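Local coordinates for manganese-binding protein (Chlamydia trachomatis, PDB 6NSI) that binds ferrous iron, and also manganese and nickel, and hands the metal to the membrane permease of an ABC import system, at residues D13-S16 against R17-D21; K42-E45 against D46-A49; S172-T175 against R176-S180; I208-I211 against M212-V215; H272-R275 against T276-E280. All blocks are in the same frame, centred on the assembly; numbering follows the deposited sequence.

Contact 1 (D13-S16 against R17-D21); sequences DCVS and RITGD
Arg17 lies against the turn before it, one helical turn on from Asp13. Arg17 CB is 3.5 Å from Cys14 O. Arg17 CG sits 3.5 Å from Asp13 O, placed beside the backbone N by chi1 of -86°. The chain then bends at chi2 and chi3, and NE and the guanidinium lead off the helix. Arg17 NH2 forms a salt bridge with Glu142 OE1, and the side chain touches Gln138 and Ile139 of helix 129-154.

This is the last part of helix 9-19, the crossover helix of a beta-alpha-beta unit with strands 3-6 and 24-27. Cys14 O accepts from Ile18 N at 3.2 Å. Val15 O accepts from Thr19 N at 3.0 Å, with the donor nearly in line with the C=O bond. Thr19 OG1 also reaches Val15 O, but at 3.3 Å this second bond is weak. The hydroxyl stands between the backbone N and the carbonyl carbon (chi1 61°), and its stronger partner is Asn25 of strand 24-27. Ser16 OG turns back to Cys12 O within the helix. Gly20 leaves helical geometry with positive phi, yet its N still donates to Ser16 O at 2.8 Å. Cys14 and Ile18 pack against helix 107-124.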
loop_
_atom_site.group_PDB
_atom_site.type_symbol
_atom_site.label_atom_id
_atom_site.label_comp_id
_atom_site.label_asym_id
_atom_site.label_seq_id
_atom_site.Cartn_x
_atom_site.Cartn_y
_atom_site.Cartn_z
ATOM N N ASP A 13 5.770 -0.775 -11.119
ATOM C CA ASP A 13 6.944 0.091 -11.144
ATOM C C ASP A 13 8.175 -0.593 -10.583
ATOM O O ASP A 13 9.297 -0.194 -10.914
ATOM C CB ASP A 13 6.662 1.377 -10.383
ATOM C CG ASP A 13 5.589 2.216 -11.056
ATOM O OD1 ASP A 13 5.150 1.852 -12.173
ATOM O OD2 ASP A 13 5.180 3.233 -10.471
ATOM N N CYS A 14 7.992 -1.613 -9.748
ATOM C CA CYS A 14 9.132 -2.384 -9.265
ATOM C C CYS A 14 9.554 -3.435 -10.288
ATOM O O CYS A 14 10.754 -3.609 -10.533
ATOM C CB CYS A 14 8.799 -3.034 -7.923
ATOM S SG CYS A 14 8.294 -1.838 -6.592
ATOM N N VAL A 15 8.586 -4.133 -10.900
ATOM C CA VAL A 15 8.913 -5.101 -11.952
ATOM C C VAL A 15 9.694 -4.421 -13.070
ATOM O O VAL A 15 10.723 -4.927 -13.532
ATOM C CB VAL A 15 7.633 -5.771 -12.492
ATOM C CG1 VAL A 15 7.970 -6.662 -13.685
ATOM C CG2 VAL A 15 6.957 -6.605 -11.419
ATOM N N SER A 16 9.219 -3.250 -13.512
ATOM C CA SER A 16 9.846 -2.560 -14.635
ATOM C C SER A 16 11.279 -2.156 -14.322
ATOM O O SER A 16 12.113 -2.076 -15.235
ATOM C CB SER A 16 9.024 -1.329 -15.021
ATOM O OG SER A 16 7.695 -1.701 -15.353
ATOM N N ARG A 17 11.582 -1.895 -13.044
ATOM C CA ARG A 17 12.944 -1.547 -12.652
ATOM C C ARG A 17 13.865 -2.759 -12.709
ATOM O O ARG A 17 15.045 -2.622 -13.041
ATOM C CB ARG A 17 12.961 -0.934 -11.243
ATOM C CG ARG A 17 12.717 0.583 -11.180
ATOM C CD ARG A 17 13.983 1.375 -11.527
ATOM N NE ARG A 17 14.770 1.796 -10.361
ATOM C CZ ARG A 17 15.965 1.297 -10.032
ATOM N NH1 ARG A 17 16.519 0.333 -10.765
ATOM N NH2 ARG A 17 16.607 1.753 -8.960
ATOM N N ILE A 18 13.350 -3.944 -12.381
ATOM C CA ILE A 18 14.166 -5.149 -12.489
ATOM C C ILE A 18 14.445 -5.481 -13.947
ATOM O O ILE A 18 15.567 -5.849 -14.301
ATOM C CB ILE A 18 13.491 -6.330 -11.775
ATOM C CG1 ILE A 18 13.429 -6.082 -10.272
ATOM C CG2 ILE A 18 14.236 -7.635 -12.081
ATOM C CD1 ILE A 18 12.502 -7.039 -9.559
ATOM N N THR A 19 13.436 -5.363 -14.817
ATOM C CA THR A 19 13.593 -5.818 -16.198
ATOM C C THR A 19 14.193 -4.769 -17.121
ATOM O O THR A 19 14.858 -5.135 -18.097
ATOM C CB THR A 19 12.253 -6.275 -16.794
ATOM O OG1 THR A 19 11.312 -5.191 -16.814
ATOM C CG2 THR A 19 11.676 -7.454 -16.023
ATOM N N GLY A 20 13.981 -3.485 -16.838
ATOM C CA GLY A 20 14.354 -2.450 -17.784
ATOM C C GLY A 20 13.835 -2.722 -19.186
ATOM O O GLY A 20 12.692 -3.141 -19.386
ATOM N N ASP A 21 14.633 -2.426 -20.193
ATOM C CA ASP A 21 14.203 -2.536 -21.612
ATOM C C ASP A 21 13.946 -3.966 -22.100
ATOM O O ASP A 21 13.238 -4.075 -23.087
ATOM C CB ASP A 21 15.326 -2.045 -22.530
ATOM C CG ASP A 21 15.101 -0.670 -23.115
ATOM O OD1 ASP A 21 14.386 0.109 -22.494
ATOM O OD2 ASP A 21 15.663 -0.391 -24.182
#

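Contact 2 (K42-E45 against D46-A49); sequences KGDE and DRMA
Arg47 reaches back over the first turn of its helix to Asp44. Arg47 NH1 is 3.0 Å from Asp44 OD1, a salt bridge whose hydrogen bond is weak and bent, with an N-H...O angle of 129°. The carboxylate and guanidinium planes are 68° apart, so the two groups do not pair flat. The Arg47 chain runs extended from CG to NE, and its CG rests 3.3 Å from Gly43 O.

This side of the turn is closely packed. Arg47 NH1 comes within 3.3 Å of Gly43 C. Gly43 has positive phi and holds the N-cap position of helix 44-50, and its O takes Arg47 N at 2.9 Å. Asp44 OD2 accepts from Tyr38 OH and Val41 N. The buried carboxylate thus has partners at both oxygens. Asp44 O accepts Met48 N at 3.0 Å, and the extended Met48 side chain goes inward to Leu28, Met40 and helix 65-71.

The other side is loose. Glu45 and Asp46 are exposed and point off the turn, and their nearest carboxylate oxygens stay 5.1 Å apart (Glu45 OE1 to Asp46 OD1). Glu45 OE2 instead bonds to His70. Ala49 is exposed too, and its N donates to Glu45 O at 2.9 Å.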
loop_
_atom_site.group_PDB
_atom_site.type_symbol
_atom_site.label_atom_id
_atom_site.label_comp_id
_atom_site.label_asym_id
_atom_site.label_seq_id
_atom_site.Cartn_x
_atom_site.Cartn_y
_atom_site.Cartn_z
ATOM N N LYS A 42 -12.943 -5.019 -21.109
ATOM C CA LYS A 42 -12.608 -5.661 -22.374
ATOM C C LYS A 42 -11.149 -5.397 -22.732
ATOM O O LYS A 42 -10.645 -4.277 -22.596
ATOM C CB LYS A 42 -13.531 -5.167 -23.490
ATOM C CG LYS A 42 -13.397 -5.949 -24.795
ATOM C CD LYS A 42 -14.080 -5.224 -25.946
ATOM C CE LYS A 42 -14.407 -6.172 -27.090
ATOM N NZ LYS A 42 -15.555 -5.670 -27.903
ATOM N N GLY A 43 -10.467 -6.444 -23.178
ATOM C CA GLY A 43 -9.056 -6.384 -23.453
ATOM C C GLY A 43 -8.183 -6.893 -22.326
ATOM O O GLY A 43 -7.043 -7.304 -22.581
ATOM N N ASP A 44 -8.689 -6.883 -21.090
ATOM C CA ASP A 44 -7.901 -7.368 -19.961
ATOM C C ASP A 44 -7.595 -8.854 -20.109
ATOM O O ASP A 44 -6.476 -9.299 -19.817
ATOM C CB ASP A 44 -8.634 -7.102 -18.643
ATOM C CG ASP A 44 -8.508 -5.652 -18.172
ATOM O OD1 ASP A 44 -7.728 -4.887 -18.778
ATOM O OD2 ASP A 44 -9.197 -5.279 -17.191
ATOM N N GLU A 45 -8.578 -9.637 -20.556
ATOM C CA GLU A 45 -8.352 -11.063 -20.785
ATOM C C GLU A 45 -7.221 -11.290 -21.783
ATOM O O GLU A 45 -6.405 -12.211 -21.621
ATOM C CB GLU A 45 -9.645 -11.713 -21.280
ATOM C CG GLU A 45 -9.622 -13.236 -21.349
ATOM C CD GLU A 45 -10.991 -13.824 -21.652
ATOM O OE1 GLU A 45 -11.556 -13.504 -22.725
ATOM O OE2 GLU A 45 -11.499 -14.601 -20.813
ATOM N N ASP A 46 -7.167 -10.456 -22.829
ATOM C CA ASP A 46 -6.106 -10.554 -23.825
ATOM C C ASP A 46 -4.766 -10.093 -23.270
ATOM O O ASP A 46 -3.720 -10.610 -23.679
ATOM C CB ASP A 46 -6.464 -9.734 -25.066
ATOM C CG ASP A 46 -7.784 -10.152 -25.684
ATOM O OD1 ASP A 46 -8.071 -11.373 -25.742
ATOM O OD2 ASP A 46 -8.529 -9.251 -26.120
ATOM N N ARG A 47 -4.777 -9.111 -22.359
ATOM C CA ARG A 47 -3.537 -8.698 -21.711
ATOM C C ARG A 47 -2.947 -9.850 -20.910
ATOM O O ARG A 47 -1.730 -10.076 -20.928
ATOM C CB ARG A 47 -3.795 -7.480 -20.817
ATOM C CG ARG A 47 -4.080 -6.233 -21.615
ATOM C CD ARG A 47 -4.679 -5.104 -20.790
ATOM N NE ARG A 47 -4.827 -3.906 -21.614
ATOM C CZ ARG A 47 -5.990 -3.359 -21.958
ATOM N NH1 ARG A 47 -7.145 -3.873 -21.534
ATOM N NH2 ARG A 47 -5.993 -2.273 -22.720
ATOM N N MET A 48 -3.803 -10.613 -20.227
ATOM C CA MET A 48 -3.325 -11.805 -19.540
ATOM C C MET A 48 -2.841 -12.851 -20.534
ATOM O O MET A 48 -1.802 -13.489 -20.321
ATOM C CB MET A 48 -4.433 -12.372 -18.659
ATOM C CG MET A 48 -4.811 -11.460 -17.470
ATOM S SD MET A 48 -6.205 -12.151 -16.553
ATOM C CE MET A 48 -6.483 -10.832 -15.336
ATOM N N ALA A 49 -3.581 -13.023 -21.632
ATOM C CA ALA A 49 -3.276 -14.080 -22.589
ATOM C C ALA A 49 -1.920 -13.862 -23.258
ATOM O O ALA A 49 -1.145 -14.812 -23.427
ATOM C CB ALA A 49 -4.392 -14.165 -23.627
#

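Contact 3 (S172-T175 against R176-S180); sequences SYFT and RRYLS
Phe174 and Tyr178 form a T-shaped pair one turn apart. The edge of Tyr178 points at the face of Phe174, with the ring planes at 63° and the centroids 5.2 Å apart. Tyr178 CD2 makes the closest approach, 3.7 Å from Phe174 CD2 and toward the rim of the ring. Phe174 has CG opposite its backbone N (chi1 -178°), while Tyr178 has CG beside its own (chi1 -62°), and the two side chains cross at about a right angle. At the edge of the Phe174 ring, near its plane, lies Leu179 CD1.

Tyr173 and Arg176 instead run alongside each other in the same direction. Arg176 NH2 sits at the edge of the Tyr173 ring, 3.7 Å from Tyr173 CD2, and the guanidinium stands nearly perpendicular to the ring. A water links Arg176 NH2 to the backbone O of Tyr173, accepting from the first and donating to the second. Arg176 NH1 bonds to Asp91 O.

Thr175 O takes two donors: Ser180 OG at 2.7 Å and Leu179 N at 3.1 Å, from opposite faces of its plane.

Tyr173 lies about 4 Å from the side chain of the iron ligand His102, and its OH bonds to Asp100 and Leu93. Tyr178 OH bonds to Asp147 of helix 129-154. Phe174 is packed between that helix, helix 266-280 and strand 164-165.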
loop_
_atom_site.group_PDB
_atom_site.type_symbol
_atom_site.label_atom_id
_atom_site.label_comp_id
_atom_site.label_asym_id
_atom_site.label_seq_id
_atom_site.Cartn_x
_atom_site.Cartn_y
_atom_site.Cartn_z
ATOM N N SER A 172 -2.302 0.401 8.025
ATOM C CA SER A 172 -2.009 -0.364 9.237
ATOM C C SER A 172 -0.563 -0.859 9.261
ATOM O O SER A 172 0.098 -0.805 10.308
ATOM C CB SER A 172 -2.987 -1.533 9.384
ATOM O OG SER A 172 -4.239 -1.071 9.870
ATOM N N TYR A 173 -0.050 -1.369 8.134
ATOM C CA TYR A 173 1.348 -1.813 8.114
ATOM C C TYR A 173 2.302 -0.643 8.328
ATOM O O TYR A 173 3.270 -0.743 9.094
ATOM C CB TYR A 173 1.662 -2.520 6.795
ATOM C CG TYR A 173 0.920 -3.823 6.645
ATOM C CD1 TYR A 173 -0.268 -3.886 5.922
ATOM C CD2 TYR A 173 1.402 -4.985 7.226
ATOM C CE1 TYR A 173 -0.952 -5.077 5.776
ATOM C CE2 TYR A 173 0.724 -6.177 7.100
ATOM C CZ TYR A 173 -0.449 -6.227 6.370
ATOM O OH TYR A 173 -1.127 -7.420 6.238
ATOM N N PHE A 174 2.059 0.457 7.613
ATOM C CA PHE A 174 2.795 1.701 7.793
ATOM C C PHE A 174 2.846 2.103 9.264
ATOM O O PHE A 174 3.909 2.440 9.806
ATOM C CB PHE A 174 2.093 2.777 6.936
ATOM C CG PHE A 174 2.736 4.134 6.965
ATOM C CD1 PHE A 174 2.421 5.058 7.969
ATOM C CD2 PHE A 174 3.609 4.510 5.954
ATOM C CE1 PHE A 174 2.998 6.304 7.981
ATOM C CE2 PHE A 174 4.197 5.760 5.954
ATOM C CZ PHE A 174 3.882 6.667 6.964
ATOM N N THR A 175 1.683 2.093 9.918
ATOM C CA THR A 175 1.571 2.557 11.296
ATOM C C THR A 175 2.331 1.642 12.251
ATOM O O THR A 175 3.006 2.112 13.175
ATOM C CB THR A 175 0.093 2.604 11.686
ATOM O OG1 THR A 175 -0.605 3.574 10.869
ATOM C CG2 THR A 175 -0.056 2.923 13.176
ATOM N N ARG A 176 2.186 0.331 12.062
ATOM C CA ARG A 176 2.874 -0.644 12.905
ATOM C C ARG A 176 4.395 -0.517 12.777
ATOM O O ARG A 176 5.120 -0.592 13.779
ATOM C CB ARG A 176 2.399 -2.056 12.529
ATOM C CG ARG A 176 2.791 -3.174 13.524
ATOM C CD ARG A 176 2.398 -4.579 13.000
ATOM N NE ARG A 176 3.047 -4.899 11.724
ATOM C CZ ARG A 176 2.951 -6.071 11.078
ATOM N NH1 ARG A 176 2.210 -7.063 11.579
ATOM N NH2 ARG A 176 3.600 -6.259 9.922
ATOM N N ARG A 177 4.898 -0.307 11.554
ATOM C CA ARG A 177 6.340 -0.188 11.355
ATOM C C ARG A 177 6.881 1.157 11.827
ATOM O O ARG A 177 7.851 1.204 12.589
ATOM C CB ARG A 177 6.716 -0.395 9.883
ATOM C CG ARG A 177 8.247 -0.178 9.672
ATOM C CD ARG A 177 8.794 -0.898 8.463
ATOM N NE ARG A 177 10.258 -0.880 8.368
ATOM C CZ ARG A 177 11.059 -1.819 8.886
ATOM N NH1 ARG A 177 10.549 -2.844 9.566
ATOM N NH2 ARG A 177 12.383 -1.746 8.727
ATOM N N TYR A 178 6.286 2.263 11.366
ATOM C CA TYR A 178 6.931 3.573 11.445
ATOM C C TYR A 178 6.422 4.460 12.562
ATOM O O TYR A 178 7.097 5.434 12.907
ATOM C CB TYR A 178 6.740 4.360 10.142
ATOM C CG TYR A 178 7.347 3.697 8.937
ATOM C CD1 TYR A 178 8.721 3.475 8.858
ATOM C CD2 TYR A 178 6.541 3.283 7.882
ATOM C CE1 TYR A 178 9.279 2.857 7.751
ATOM C CE2 TYR A 178 7.079 2.674 6.773
ATOM C CZ TYR A 178 8.451 2.467 6.702
ATOM O OH TYR A 178 8.975 1.846 5.582
ATOM N N LEU A 179 5.227 4.204 13.077
ATOM C CA LEU A 179 4.609 5.092 14.048
ATOM C C LEU A 179 4.580 4.493 15.443
ATOM O O LEU A 179 4.156 5.171 16.392
ATOM C CB LEU A 179 3.179 5.455 13.599
ATOM C CG LEU A 179 3.067 6.324 12.335
ATOM C CD1 LEU A 179 1.607 6.691 12.039
ATOM C CD2 LEU A 179 3.928 7.575 12.416
ATOM N N SER A 180 5.027 3.249 15.598
ATOM C CA SER A 180 4.839 2.499 16.826
ATOM C C SER A 180 6.172 2.011 17.365
ATOM O O SER A 180 7.122 1.793 16.611
ATOM C CB SER A 180 3.919 1.308 16.598
ATOM O OG SER A 180 2.793 1.721 15.815
HETATM O O HOH W 1 4.440 -3.406 9.288
#

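Contact 4 (I208-I211 against M212-V215); sequences IRDI and MRVV
Ile208 O accepts Met212 N at 2.9 Å and starts the regular i to i+4 pattern of helix 208-221. The helix packs against helix 235-242 and strand 194-195. Arg209 O follows and takes Arg213 N at 2.8 Å. The exposed side chain of Arg209 comes near the methyl of Met212, with Arg209 NH1 4.3 Å from Met212 CE.

Asp210 carries the main side-chain contact, a salt bridge with Arg213 three residues on. The two side chains point the same way. Arg213 bends at chi3 (52°), which brings NH2 round to the carboxylate. Arg213 NH2 is 2.9 Å from Asp210 OD1 with a nearly straight N-H...O angle of 171°. The oxygen lies in the guanidinium plane, but NH2 meets it on the anti side, 35° out of the carboxylate plane. Asp210 OD2 turns to Ser207 N, just before the helix, so each oxygen has a partner. Both terminal nitrogens of the guanidinium have one too: NH2 has Asp210 and NH1 has Ser196 O. A sodium ion lies about 4 Å from the Asp210 side chain.

Ile211 is buried. Ile211 O accepts Val215 N. Both side chains touch Ile240 of helix 235-242, and Ile211 CG2 meets Val215 CG2 at 4.2 Å.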
loop_
_atom_site.group_PDB
_atom_site.type_symbol
_atom_site.label_atom_id
_atom_site.label_comp_id
_atom_site.label_asym_id
_atom_site.label_seq_id
_atom_site.Cartn_x
_atom_site.Cartn_y
_atom_site.Cartn_z
ATOM N N ILE A 208 -23.192 6.044 10.687
ATOM C CA ILE A 208 -23.048 7.074 11.717
ATOM C C ILE A 208 -22.197 6.567 12.880
ATOM O O ILE A 208 -21.493 7.347 13.523
ATOM C CB ILE A 208 -24.433 7.572 12.205
ATOM C CG1 ILE A 208 -24.273 8.789 13.141
ATOM C CG2 ILE A 208 -25.232 6.454 12.894
ATOM C CD1 ILE A 208 -23.543 9.965 12.529
ATOM N N ARG A 209 -22.241 5.265 13.160
ATOM C CA ARG A 209 -21.408 4.686 14.214
ATOM C C ARG A 209 -19.916 4.821 13.891
ATOM O O ARG A 209 -19.096 5.059 14.788
ATOM C CB ARG A 209 -21.793 3.215 14.407
ATOM C CG ARG A 209 -23.190 3.025 14.982
ATOM C CD ARG A 209 -23.164 2.835 16.493
ATOM N NE ARG A 209 -24.501 2.965 17.077
ATOM C CZ ARG A 209 -24.759 2.990 18.382
ATOM N NH1 ARG A 209 -23.771 2.887 19.270
ATOM N NH2 ARG A 209 -26.013 3.113 18.802
ATOM N N ASP A 210 -19.553 4.663 12.612
ATOM C CA ASP A 210 -18.168 4.832 12.171
ATOM C C ASP A 210 -17.725 6.282 12.272
ATOM O O ASP A 210 -16.571 6.558 12.625
ATOM C CB ASP A 210 -18.005 4.380 10.725
ATOM C CG ASP A 210 -18.315 2.919 10.530
ATOM O OD1 ASP A 210 -17.719 2.077 11.236
ATOM O OD2 ASP A 210 -19.149 2.620 9.654
ATOM N N ILE A 211 -18.607 7.215 11.886
ATOM C CA ILE A 211 -18.323 8.632 12.090
ATOM C C ILE A 211 -18.046 8.879 13.559
ATOM O O ILE A 211 -17.023 9.468 13.929
ATOM C CB ILE A 211 -19.493 9.509 11.595
ATOM C CG1 ILE A 211 -19.671 9.392 10.083
ATOM C CG2 ILE A 211 -19.275 10.974 11.990
ATOM C CD1 ILE A 211 -18.384 9.359 9.306
ATOM N N MET A 212 -18.940 8.381 14.419
ATOM C CA MET A 212 -18.840 8.646 15.848
ATOM C C MET A 212 -17.575 8.040 16.425
ATOM O O MET A 212 -16.886 8.676 17.234
ATOM C CB MET A 212 -20.060 8.091 16.572
ATOM C CG MET A 212 -20.005 8.361 18.088
ATOM S SD MET A 212 -19.383 6.941 19.042
ATOM C CE MET A 212 -20.581 5.678 18.525
ATOM N N ARG A 213 -17.273 6.801 16.034
ATOM C CA ARG A 213 -16.045 6.139 16.456
ATOM C C ARG A 213 -14.818 7.015 16.183
ATOM O O ARG A 213 -13.992 7.246 17.076
ATOM C CB ARG A 213 -15.949 4.798 15.728
ATOM C CG ARG A 213 -14.726 3.978 16.014
ATOM C CD ARG A 213 -14.928 2.566 15.460
ATOM N NE ARG A 213 -15.341 2.564 14.046
ATOM C CZ ARG A 213 -14.497 2.685 13.018
ATOM N NH1 ARG A 213 -13.197 2.849 13.234
ATOM N NH2 ARG A 213 -14.945 2.671 11.770
ATOM N N VAL A 214 -14.707 7.550 14.963
ATOM C CA VAL A 214 -13.528 8.348 14.605
ATOM C C VAL A 214 -13.543 9.703 15.320
ATOM O O VAL A 214 -12.490 10.208 15.756
ATOM C CB VAL A 214 -13.433 8.496 13.072
ATOM C CG1 VAL A 214 -12.206 9.316 12.673
ATOM C CG2 VAL A 214 -13.362 7.141 12.420
ATOM N N VAL A 215 -14.729 10.305 15.478
ATOM C CA VAL A 215 -14.836 11.575 16.206
ATOM C C VAL A 215 -14.358 11.418 17.651
ATOM O O VAL A 215 -13.599 12.250 18.174
ATOM C CB VAL A 215 -16.283 12.104 16.128
ATOM C CG1 VAL A 215 -16.542 13.201 17.174
ATOM C CG2 VAL A 215 -16.574 12.623 14.720
#

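Contact 5 (H272-R275 against T276-E280); sequences HNVR and TITEE
The imidazole of His272 has Thr276 OG1 over one face, 3.2 Å above the plane and offset toward the rim. The nearest ring atom is His272 NE2, also 3.2 Å from Thr276 OG1. NE2 has a hydrogen bond to Pro256 O, which helps fix the rotation of the ring. At the ring edge, in plane, lies Asn273 OD1. The amide of Asn273 turns to the neighbouring loop, where OD1 accepts from Tyr258 N.

Thr276 OG1 also bonds back to the helix. It sits beside its backbone N (chi1 -59°) and donates to His272 O at 2.8 Å. Thr276 N reaches the same oxygen, also at 2.8 Å, from the opposite face of the carbonyl plane. His272 O is thus held by two bonds from one residue.

Thr278 repeats the scheme two residues along. Thr278 OG1 is 2.7 Å from Val274 O, while its N comes to that oxygen from the other face. The hydroxyl comes in from well out of the carbonyl plane. This is a familiar way for a buried threonine in a helix to satisfy its hydroxyl. Val274 and Thr278 lie side by side, with CG1 of Val274 3.8 Å from OG1 of Thr278. On the exposed side, Arg275 and Glu279 keep their charged ends apart. Glu279 N donates to Arg275 O, and Glu279 CB and CG rest on the same oxygen.

Helix 266-280 packs through Val274 and Thr278 on helix 129-154. Val274 and Ile277 touch Phe174 of helix 172-178, and Glu280 pairs with Arg251 at strand 251-252.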
loop_
_atom_site.group_PDB
_atom_site.type_symbol
_atom_site.label_atom_id
_atom_site.label_comp_id
_atom_site.label_asym_id
_atom_site.label_seq_id
_atom_site.Cartn_x
_atom_site.Cartn_y
_atom_site.Cartn_z
ATOM N N HIS A 272 6.152 11.015 -1.013
ATOM C CA HIS A 272 5.137 12.036 -0.766
ATOM C C HIS A 272 4.306 11.710 0.472
ATOM O O HIS A 272 4.003 12.602 1.281
ATOM C CB HIS A 272 4.216 12.191 -1.982
ATOM C CG HIS A 272 2.968 12.969 -1.686
ATOM N ND1 HIS A 272 2.842 14.315 -1.969
ATOM C CD2 HIS A 272 1.801 12.596 -1.101
ATOM C CE1 HIS A 272 1.647 14.731 -1.586
ATOM N NE2 HIS A 272 0.999 13.709 -1.048
ATOM N N ASN A 273 3.901 10.441 0.620
ATOM C CA ASN A 273 3.112 10.045 1.783
ATOM C C ASN A 273 3.885 10.295 3.070
ATOM O O ASN A 273 3.327 10.796 4.052
ATOM C CB ASN A 273 2.725 8.572 1.682
ATOM C CG ASN A 273 1.524 8.336 0.768
ATOM O OD1 ASN A 273 0.797 9.267 0.403
ATOM N ND2 ASN A 273 1.307 7.084 0.412
ATOM N N VAL A 274 5.175 9.942 3.082
ATOM C CA VAL A 274 5.971 10.116 4.294
ATOM C C VAL A 274 6.158 11.597 4.600
ATOM O O VAL A 274 6.037 12.021 5.754
ATOM C CB VAL A 274 7.319 9.378 4.155
ATOM C CG1 VAL A 274 8.277 9.784 5.283
ATOM C CG2 VAL A 274 7.087 7.863 4.162
ATOM N N ARG A 275 6.458 12.403 3.576
ATOM C CA ARG A 275 6.593 13.846 3.766
ATOM C C ARG A 275 5.304 14.444 4.316
ATOM O O ARG A 275 5.324 15.196 5.294
ATOM C CB ARG A 275 6.959 14.520 2.441
ATOM C CG ARG A 275 8.420 14.376 2.043
ATOM C CD ARG A 275 8.722 15.008 0.664
ATOM N NE ARG A 275 9.672 14.189 -0.088
ATOM C CZ ARG A 275 10.997 14.325 -0.013
ATOM N NH1 ARG A 275 11.524 15.265 0.772
ATOM N NH2 ARG A 275 11.799 13.527 -0.723
ATOM N N THR A 276 4.173 14.119 3.679
ATOM C CA THR A 276 2.877 14.625 4.112
ATOM C C THR A 276 2.582 14.244 5.564
ATOM O O THR A 276 2.258 15.103 6.390
ATOM C CB THR A 276 1.793 14.109 3.162
ATOM O OG1 THR A 276 2.102 14.565 1.836
ATOM C CG2 THR A 276 0.377 14.626 3.564
ATOM N N ILE A 277 2.725 12.965 5.906
ATOM C CA ILE A 277 2.394 12.549 7.268
ATOM C C ILE A 277 3.358 13.178 8.275
ATOM O O ILE A 277 2.938 13.677 9.327
ATOM C CB ILE A 277 2.373 11.012 7.345
ATOM C CG1 ILE A 277 1.185 10.496 6.515
ATOM C CG2 ILE A 277 2.332 10.503 8.825
ATOM C CD1 ILE A 277 1.069 9.011 6.481
ATOM N N THR A 278 4.658 13.192 7.963
ATOM C CA THR A 278 5.637 13.764 8.893
ATOM C C THR A 278 5.359 15.243 9.147
ATOM O O THR A 278 5.312 15.690 10.302
ATOM C CB THR A 278 7.065 13.570 8.357
ATOM O OG1 THR A 278 7.312 12.178 8.135
ATOM C CG2 THR A 278 8.112 14.085 9.358
ATOM N N GLU A 279 5.145 16.019 8.079
ATOM C CA GLU A 279 4.971 17.460 8.259
ATOM C C GLU A 279 3.682 17.780 9.004
ATOM O O GLU A 279 3.664 18.644 9.894
ATOM C CB GLU A 279 4.983 18.172 6.903
ATOM C CG GLU A 279 6.373 18.475 6.373
ATOM C CD GLU A 279 6.346 19.084 4.979
ATOM O OE1 GLU A 279 5.235 19.360 4.460
ATOM O OE2 GLU A 279 7.439 19.274 4.403
ATOM N N GLU A 280 2.585 17.103 8.654
ATOM C CA GLU A 280 1.299 17.472 9.241
ATOM C C GLU A 280 1.194 17.046 10.697
ATOM O O GLU A 280 0.502 17.715 11.477
ATOM C CB GLU A 280 0.150 16.872 8.432
ATOM C CG GLU A 280 0.049 17.431 7.007
ATOM C CD GLU A 280 -0.703 18.752 6.924
ATOM O OE1 GLU A 280 -1.139 19.115 5.809
ATOM O OE2 GLU A 280 -0.857 19.431 7.974
#

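In the fold
All five contacts are local, each on one helix and in some cases the loop beside it. Contacts 3 and 5 are buried and meet directly: Phe174 CE1 lies 3.6 Å from Ile277 CD1. Both also lean on helix 129-154, which contact 1 reaches through Arg17 and Ile18. Aromatic packing dominates contact 3, whereas threonine hydroxyls bonded to backbone oxygens mark contact 5. Contacts 2 and 4 lie nearer the surface, with centres about 41 Å apart. Each has an aspartate-arginine salt bridge three residues apart, its hydrogen bond weak and bent in contact 2 and nearly straight in contact 4. Contact 1 is partly buried, with Asp13 and Arg17 in salt bridges to residues beyond its own segments.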